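Local coordinates for protein homoserine O-acetyltransferase (PDB 5EFZ) that hydrolyses ethyl acetate to ethanol and acetate, a step in the bacterial breakdown of short-chain methyl ketones such as 2-butanone, at residues G284-A287 with K288-R292. Numbering follows the deposited sequence.
Sequences GDLA and KALGR
Asp-285 O is gripped twice: Ala-289 N donates to it over 3.1 Å, and the hydroxyl of Thr-282 forms a second hydrogen bond. The residue is the N-cap of the short helix 286-290, which precedes strand 296-300 of the alpha/beta-hydrolase sheet and lies away from the inferred catalytic triad. Its carboxylate closes the first turn: with CG anti to the backbone N (chi1 -174°), Asp-285 OD1 accepts from Lys-288 N at 3.2 Å, the capping bond. That N-H comes from above the carboxylate plane, 70° out of it. Asp-285 CG also lies 3.5 Å from Lys-288 CB, the two side chains crossing at about a right angle. Lys-288 then runs extended, leaving Lys-288 NZ 6.2 Å from Asp-285 OD2, too far for a salt bridge. Replacing Asp-285 by an alanine removes the carboxylate, and Lys-288 N would probably be left without its capping acceptor and the first turn less firmly fixed. One residue on, Leu-290 N gives Leu-286 O a nearly straight bond of 2.8 Å. Both leucine side chains leave the helix on the same side and touch Glu-316 of helix 310-317; Leu-286 also meets Arg-179, and Leu-290 packs on Ala-178. Between them, Leu-286 CD1 lies 3.8 Å from Leu-290 CG.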
ATOM      1  N   GLY A 284      16.553 -16.311 -17.047  1.00 30.78           N
ATOM      2  CA  GLY A 284      16.291 -15.832 -15.696  1.00 29.16           C
ATOM      3  C   GLY A 284      17.393 -14.951 -15.134  1.00 29.65           C
ATOM      4  O   GLY A 284      17.326 -14.491 -13.988  1.00 31.28           O
ATOM      5  N   ASP A 285      18.421 -14.736 -15.945  1.00 29.13           N
ATOM      6  CA  ASP A 285      19.576 -13.938 -15.565  1.00 28.84           C
ATOM      7  C   ASP A 285      19.320 -12.485 -15.940  1.00 28.43           C
ATOM      8  O   ASP A 285      19.530 -12.088 -17.086  1.00 25.95           O
ATOM      9  CB  ASP A 285      20.842 -14.469 -16.258  1.00 29.32           C
ATOM     10  CG  ASP A 285      22.111 -13.779 -15.786  1.00 32.49           C
ATOM     11  OD1 ASP A 285      22.041 -12.687 -15.184  1.00 32.36           O
ATOM     12  OD2 ASP A 285      23.198 -14.312 -16.061  1.00 34.74           O
ATOM     13  N   LEU A 286      18.857 -11.691 -14.978  1.00 26.93           N
ATOM     14  CA  LEU A 286      18.486 -10.308 -15.275  1.00 24.70           C
ATOM     15  C   LEU A 286      19.677  -9.439 -15.678  1.00 24.93           C
ATOM     16  O   LEU A 286      19.556  -8.595 -16.574  1.00 23.84           O
ATOM     17  CB  LEU A 286      17.781  -9.674 -14.064  1.00 22.61           C
ATOM     18  CG  LEU A 286      17.266  -8.240 -14.257  1.00 22.66           C
ATOM     19  CD1 LEU A 286      16.345  -8.135 -15.484  1.00 21.89           C
ATOM     20  CD2 LEU A 286      16.475  -7.791 -13.004  1.00 25.28           C
ATOM     21  N   ALA A 287      20.811  -9.612 -15.002  1.00 27.43           N
ATOM     22  CA  ALA A 287      22.012  -8.838 -15.336  1.00 28.74           C
ATOM     23  C   ALA A 287      22.430  -9.068 -16.799  1.00 26.82           C
ATOM     24  O   ALA A 287      22.855  -8.137 -17.498  1.00 27.08           O
ATOM     25  CB  ALA A 287      23.159  -9.197 -14.400  1.00 31.14           C
ATOM     26  N   LYS A 288      22.304 -10.307 -17.256  1.00 26.97           N
ATOM     27  CA  LYS A 288      22.642 -10.646 -18.641  1.00 29.76           C
ATOM     28  C   LYS A 288      21.680  -9.998 -19.630  1.00 27.47           C
ATOM     29  O   LYS A 288      22.101  -9.482 -20.664  1.00 27.60           O
ATOM     30  CB  LYS A 288      22.631 -12.158 -18.848  1.00 34.84           C
ATOM     31  CG  LYS A 288      23.159 -12.559 -20.190  1.00 41.44           C
ATOM     32  CD  LYS A 288      23.189 -14.060 -20.363  1.00 48.13           C
ATOM     33  CE  LYS A 288      23.615 -14.428 -21.777  1.00 54.91           C
ATOM     34  NZ  LYS A 288      23.566 -15.911 -22.016  1.00 59.19           N
ATOM     35  N   ALA A 289      20.389 -10.034 -19.312  1.00 24.00           N
ATOM     36  CA  ALA A 289      19.362  -9.392 -20.133  1.00 23.34           C
ATOM     37  C   ALA A 289      19.546  -7.882 -20.218  1.00 26.16           C
ATOM     38  O   ALA A 289      19.494  -7.310 -21.308  1.00 26.36           O
ATOM     39  CB  ALA A 289      17.953  -9.699 -19.577  1.00 21.24           C
ATOM     40  N   LEU A 290      19.702  -7.225 -19.066  1.00 22.07           N
ATOM     41  CA  LEU A 290      19.877  -5.778 -19.069  1.00 22.79           C
ATOM     42  C   LEU A 290      21.218  -5.364 -19.694  1.00 23.57           C
ATOM     43  O   LEU A 290      21.340  -4.259 -20.231  1.00 24.44           O
ATOM     44  CB  LEU A 290      19.767  -5.211 -17.643  1.00 21.36           C
ATOM     45  CG  LEU A 290      18.359  -5.360 -17.057  1.00 20.63           C
ATOM     46  CD1 LEU A 290      18.282  -4.811 -15.614  1.00 22.51           C
ATOM     47  CD2 LEU A 290      17.282  -4.691 -17.939  1.00 19.09           C
ATOM     48  N   GLY A 291      22.210  -6.242 -19.607  1.00 24.77           N
ATOM     49  CA  GLY A 291      23.511  -6.003 -20.227  1.00 25.98           C
ATOM     50  C   GLY A 291      23.454  -5.977 -21.746  1.00 28.84           C
ATOM     51  O   GLY A 291      24.389  -5.476 -22.392  1.00 29.94           O
ATOM     52  N   ARG A 292      22.381  -6.528 -22.323  1.00 26.06           N
ATOM     53  CA  ARG A 292      22.159  -6.499 -23.783  1.00 29.47           C
ATOM     54  C   ARG A 292      21.729  -5.114 -24.302  1.00 26.41           C
ATOM     55  O   ARG A 292      21.804  -4.839 -25.509  1.00 25.39           O
ATOM     56  CB  ARG A 292      21.081  -7.525 -24.183  1.00 32.71           C
ATOM     57  CG  ARG A 292      21.587  -8.948 -24.250  1.00 41.02           C
ATOM     58  CD  ARG A 292      20.452  -9.972 -24.352  1.00 46.94           C
ATOM     59  NE  ARG A 292      19.457  -9.651 -25.374  1.00 51.60           N
ATOM     60  CZ  ARG A 292      18.672 -10.555 -25.963  1.00 55.91           C
ATOM     61  NH1 ARG A 292      18.793 -11.850 -25.660  1.00 56.61           N
ATOM     62  NH2 ARG A 292      17.793 -10.171 -26.883  1.00 56.24           N
TER